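Local atomic coordinates of ditrans,polycis-undecaprenyl-diphosphate synthase ((2E,6E)-farnesyl-diphosphate specific) (Acinetobacter baumannii, PDB entry 6ACS), a protein that probably catalyses the sequential addition of eight isopentenyl diphosphates to farnesyl diphosphate, giving undecaprenyl diphosphate, the precursor of the lipid carrier used in bacterial cell-wall synthesis. Residues 183-188 and 214-219; 191-196 and 204-209. One frame throughout, in Å; residues are numbered along the deposited sequence.

Contact 1 of 2, residues 183-188 and 214-219; sequences LLIRTG and PEFTVE
The ring of F216 lies across the methyl group of T187, so that one aromatic face rests on T187 of segment 183-188, which carries strand 183-186, an inner strand of the six-stranded parallel sheet of this cis-prenyltransferase. The approach is a CH-pi contact: T187 CG2 sits 4.2 Å from the centroid of the F216 ring and 25° off its normal, displaced toward the rim, with F216 CD1 as its closest ring atom. Beside the methyl, I185 CG2 reaches F216 CZ obliquely at 4.3 Å. I185 and T187, two residues apart in sequence, both direct their CB toward the segment 214-219, and a beta-branched side chain at each place offers a methyl close to the backbone. F216 projects from the loop ahead of helix 218-235 with CG anti to its own backbone N (chi1 -166°), which sends the ring toward the strand. The same ring also touches F221 of that helix and meets W213 with planes nearly parallel, and I185 touches F221 too, so that these side chains form an apolar layer between the sheet and the helix. T217, the next residue, is exposed and polar, and acts as the N-cap of helix 218-235: its OG1 accepts from E220 N. Threonine at 187 serves two environments. While its methyl meets the aromatic face, its hydroxyl, placed between backbone N and carbonyl carbon (chi1 64°), is bound to the main chain of D18, the predicted magnesium-binding and catalytic residue, through a hydrogen bond between T187 OG1 and D18 O.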
# COMPACT_ATOMS: atom_id res chain seq x y z
N LEU B 183 7.77 8.13 -4.31
CA LEU B 183 8.79 7.12 -4.53
C LEU B 183 9.11 6.47 -3.20
O LEU B 183 9.46 7.16 -2.24
CB LEU B 183 10.06 7.76 -5.09
CG LEU B 183 11.28 6.84 -5.17
CD1 LEU B 183 11.06 5.65 -6.13
CD2 LEU B 183 12.50 7.66 -5.62
N LEU B 184 9.02 5.14 -3.14
CA LEU B 184 9.40 4.40 -1.94
C LEU B 184 10.54 3.47 -2.32
O LEU B 184 10.38 2.63 -3.20
CB LEU B 184 8.21 3.63 -1.36
CG LEU B 184 8.42 2.88 -0.04
CD1 LEU B 184 7.06 2.72 0.66
CD2 LEU B 184 9.08 1.54 -0.26
N ILE B 185 11.66 3.59 -1.61
CA ILE B 185 12.86 2.78 -1.84
C ILE B 185 12.94 1.76 -0.72
O ILE B 185 12.85 2.13 0.46
CB ILE B 185 14.12 3.66 -1.83
CG1 ILE B 185 14.10 4.60 -3.01
CG2 ILE B 185 15.41 2.81 -1.79
CD1 ILE B 185 15.08 5.75 -2.85
N ARG B 186 13.18 0.50 -1.06
CA ARG B 186 13.51 -0.48 -0.04
C ARG B 186 14.84 -1.14 -0.37
O ARG B 186 14.97 -1.77 -1.43
CB ARG B 186 12.44 -1.54 0.10
CG ARG B 186 12.93 -2.52 1.12
CD ARG B 186 11.95 -3.49 1.53
NE ARG B 186 12.56 -4.36 2.53
CZ ARG B 186 11.85 -5.05 3.41
NH1 ARG B 186 10.54 -4.95 3.39
NH2 ARG B 186 12.46 -5.84 4.29
N THR B 187 15.79 -1.03 0.55
CA THR B 187 17.09 -1.68 0.42
C THR B 187 17.04 -3.06 1.08
O THR B 187 16.04 -3.45 1.69
CB THR B 187 18.18 -0.80 1.05
OG1 THR B 187 17.95 -0.67 2.46
CG2 THR B 187 18.14 0.60 0.44
N GLY B 188 18.09 -3.84 0.87
CA GLY B 188 18.24 -5.10 1.58
C GLY B 188 17.83 -6.34 0.81
O GLY B 188 18.12 -7.45 1.27
N PRO B 214 23.73 -0.09 4.96
CA PRO B 214 25.03 0.54 5.29
C PRO B 214 25.88 0.84 4.07
O PRO B 214 26.77 1.69 4.14
CB PRO B 214 25.70 -0.47 6.22
CG PRO B 214 24.59 -1.26 6.79
CD PRO B 214 23.54 -1.34 5.71
N GLU B 215 25.64 0.16 2.96
CA GLU B 215 26.39 0.38 1.74
C GLU B 215 25.62 1.22 0.73
O GLU B 215 26.08 1.38 -0.40
CB GLU B 215 26.77 -0.97 1.12
CG GLU B 215 27.92 -1.65 1.81
CD GLU B 215 27.88 -3.15 1.66
OE1 GLU B 215 26.77 -3.70 1.50
OE2 GLU B 215 28.95 -3.79 1.69
N PHE B 216 24.46 1.75 1.11
CA PHE B 216 23.68 2.56 0.18
C PHE B 216 24.36 3.91 0.01
O PHE B 216 24.75 4.55 1.00
CB PHE B 216 22.25 2.72 0.70
CG PHE B 216 21.28 3.25 -0.33
CD1 PHE B 216 20.93 2.49 -1.43
CD2 PHE B 216 20.71 4.51 -0.18
CE1 PHE B 216 20.03 2.97 -2.38
CE2 PHE B 216 19.81 5.00 -1.12
CZ PHE B 216 19.47 4.23 -2.22
N THR B 217 24.55 4.34 -1.23
CA THR B 217 25.32 5.55 -1.52
C THR B 217 24.42 6.59 -2.16
O THR B 217 23.34 6.28 -2.69
CB THR B 217 26.50 5.26 -2.47
OG1 THR B 217 26.00 4.72 -3.70
CG2 THR B 217 27.47 4.25 -1.83
N VAL B 218 24.86 7.85 -2.10
CA VAL B 218 24.14 8.90 -2.80
C VAL B 218 24.17 8.66 -4.30
O VAL B 218 23.25 9.06 -5.02
CB VAL B 218 24.67 10.30 -2.41
CG1 VAL B 218 26.04 10.57 -3.01
CG2 VAL B 218 23.67 11.38 -2.82
N GLU B 219 25.22 8.01 -4.82
CA GLU B 219 25.22 7.64 -6.23
C GLU B 219 24.07 6.68 -6.55
O GLU B 219 23.40 6.81 -7.58
CB GLU B 219 26.56 7.00 -6.62
CG GLU B 219 27.73 7.99 -6.68
CD GLU B 219 28.34 8.30 -5.32
OE1 GLU B 219 28.05 7.56 -4.34
OE2 GLU B 219 29.09 9.29 -5.23

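Contact 2 of 2, residues 191-196 and 204-209; sequences FRISNF and AELYFT. With IPA (isopropyl alcohol), chain G.
F208 packs its ring against F191, and the contact can be traced outward from its CB. That CB lies 3.6 Å from F191 CE2; the next atom, F208 CG, is 3.5 Å from F191 CD2, and F208 CD2 touches the same carbon. Over the same face, nearer F208 CD1 and CE1, stands F191 CA in a CH-pi contact, 4.0 Å from the F208 centroid. F208 CE1 also lies 3.7 Å from R192 N, and the tip, CZ, approaches the carbonyl carbon of F191. The two aromatic planes are inclined at 40° in an oblique pairing. Strand 205-208 is the outermost strand of the parallel sheet on this side within the chain, and the loop 191-196, with its predicted substrate-binding residues R192, I193 and S194, packs against it at the dimer interface. A large flat residue at 208 suits this place because it can carry both a neighbouring ring and a length of main chain. F191 itself makes a cation-pi contact with R231 of the second subunit, while R192 pairs with D190 and with E205 of that subunit. Y207 is turned to helix 218-235, and its OH accepts a hydrogen bond of 3.1 Å from O2 of an isopropyl alcohol, probably from the crystallisation liquor, that is also hydrogen-bonded to H223 NE2.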
# COMPACT_ATOMS: atom_id res chain seq x y z
N PHE B 191 11.31 -7.87 -1.49
CA PHE B 191 10.36 -7.13 -2.32
C PHE B 191 9.04 -6.97 -1.59
O PHE B 191 8.00 -7.45 -2.06
CB PHE B 191 10.14 -7.83 -3.65
CG PHE B 191 11.33 -7.74 -4.58
CD1 PHE B 191 12.44 -8.54 -4.39
CD2 PHE B 191 11.34 -6.85 -5.64
CE1 PHE B 191 13.53 -8.47 -5.24
CE2 PHE B 191 12.43 -6.77 -6.49
CZ PHE B 191 13.52 -7.58 -6.29
N ARG B 192 9.08 -6.36 -0.41
CA ARG B 192 7.89 -6.13 0.39
C ARG B 192 7.88 -4.69 0.87
O ARG B 192 8.94 -4.09 1.07
CB ARG B 192 7.84 -7.02 1.63
CG ARG B 192 7.80 -8.54 1.37
CD ARG B 192 7.76 -9.26 2.71
NE ARG B 192 7.29 -10.64 2.59
CZ ARG B 192 8.02 -11.72 2.90
NH1 ARG B 192 9.26 -11.59 3.34
NH2 ARG B 192 7.48 -12.94 2.77
N ILE B 193 6.68 -4.14 1.08
CA ILE B 193 6.64 -2.86 1.78
C ILE B 193 6.61 -3.03 3.28
O ILE B 193 6.84 -2.04 4.01
CB ILE B 193 5.46 -1.97 1.32
CG1 ILE B 193 4.14 -2.73 1.31
CG2 ILE B 193 5.79 -1.38 -0.03
CD1 ILE B 193 3.01 -1.93 0.68
N SER B 194 6.38 -4.25 3.78
CA SER B 194 6.54 -4.63 5.18
C SER B 194 5.88 -3.62 6.13
O SER B 194 6.48 -3.16 7.10
CB SER B 194 8.01 -4.80 5.54
OG SER B 194 8.59 -5.85 4.78
N ASN B 195 4.62 -3.29 5.84
CA ASN B 195 3.80 -2.56 6.81
C ASN B 195 4.40 -1.18 7.11
O ASN B 195 4.37 -0.70 8.24
CB ASN B 195 3.64 -3.36 8.09
CG ASN B 195 2.59 -2.77 9.01
OD1 ASN B 195 1.60 -2.20 8.55
ND2 ASN B 195 2.81 -2.88 10.31
N PHE B 196 4.90 -0.52 6.08
CA PHE B 196 5.37 0.84 6.28
C PHE B 196 4.18 1.72 5.88
O PHE B 196 3.07 1.44 6.33
CB PHE B 196 6.71 1.05 5.52
CG PHE B 196 7.36 2.42 5.69
CD1 PHE B 196 7.35 3.09 6.89
CD2 PHE B 196 8.10 2.95 4.65
CE1 PHE B 196 7.97 4.33 7.02
CE2 PHE B 196 8.76 4.18 4.77
CZ PHE B 196 8.69 4.87 5.95
N ALA B 204 2.67 5.20 -4.88
CA ALA B 204 4.12 5.38 -4.99
C ALA B 204 4.74 4.41 -5.99
O ALA B 204 4.36 3.23 -6.06
CB ALA B 204 4.80 5.17 -3.63
N GLU B 205 5.71 4.90 -6.77
CA GLU B 205 6.61 3.99 -7.46
C GLU B 205 7.47 3.29 -6.42
O GLU B 205 7.99 3.93 -5.51
CB GLU B 205 7.53 4.74 -8.42
CG GLU B 205 6.79 5.32 -9.63
CD GLU B 205 6.40 4.21 -10.60
OE1 GLU B 205 6.93 3.08 -10.48
OE2 GLU B 205 5.58 4.48 -11.50
N LEU B 206 7.66 1.99 -6.59
CA LEU B 206 8.38 1.17 -5.63
C LEU B 206 9.71 0.78 -6.24
O LEU B 206 9.75 0.24 -7.35
CB LEU B 206 7.57 -0.07 -5.26
CG LEU B 206 6.15 0.27 -4.76
CD1 LEU B 206 5.42 -1.01 -4.44
CD2 LEU B 206 6.20 1.20 -3.52
N TYR B 207 10.80 1.08 -5.54
CA TYR B 207 12.15 0.83 -6.04
C TYR B 207 12.84 -0.11 -5.07
O TYR B 207 13.04 0.24 -3.91
CB TYR B 207 12.91 2.15 -6.18
CG TYR B 207 14.33 1.97 -6.67
CD1 TYR B 207 14.59 1.93 -8.04
CD2 TYR B 207 15.39 1.86 -5.78
CE1 TYR B 207 15.88 1.78 -8.50
CE2 TYR B 207 16.69 1.71 -6.24
CZ TYR B 207 16.92 1.67 -7.60
OH TYR B 207 18.20 1.52 -8.08
N PHE B 208 13.20 -1.30 -5.55
CA PHE B 208 13.84 -2.31 -4.72
C PHE B 208 15.30 -2.47 -5.13
O PHE B 208 15.61 -2.49 -6.33
CB PHE B 208 13.10 -3.63 -4.85
CG PHE B 208 11.67 -3.56 -4.38
CD1 PHE B 208 11.38 -3.60 -3.03
CD2 PHE B 208 10.62 -3.40 -5.28
CE1 PHE B 208 10.05 -3.51 -2.57
CE2 PHE B 208 9.30 -3.30 -4.83
CZ PHE B 208 9.02 -3.36 -3.49
N THR B 209 16.19 -2.60 -4.15
CA THR B 209 17.60 -2.84 -4.43
C THR B 209 18.15 -3.89 -3.48
O THR B 209 17.77 -3.93 -2.31
CB THR B 209 18.43 -1.55 -4.33
OG1 THR B 209 19.81 -1.86 -4.54
CG2 THR B 209 18.27 -0.84 -2.97
C1 IPA G . 16.19 -0.13 -12.13
C2 IPA G . 16.70 -1.10 -11.07
C3 IPA G . 15.56 -1.48 -10.13
O2 IPA G . 17.75 -0.49 -10.35

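In the fold
After four earlier strands of the sheet, the chain lays down strand 183-186, then runs through the loop 191-196 before returning to the sheet as strand 205-208, parallel to and alongside 183-186. Contact 2 closes the short loop between 191-196 and strand 205-208, folding 191-196 back on the strand that follows it. Contact 1 closes a wider loop, bringing the residues just ahead of helix 218-235 back over segment 183-188, so contact 2 is nested inside it. Their centres are about 11 Å apart, and they touch directly: L184 O and Y207 N join the neighbouring strands, and R186 NH1 meets S194 OG, linking the strand to the predicted substrate-binding loop.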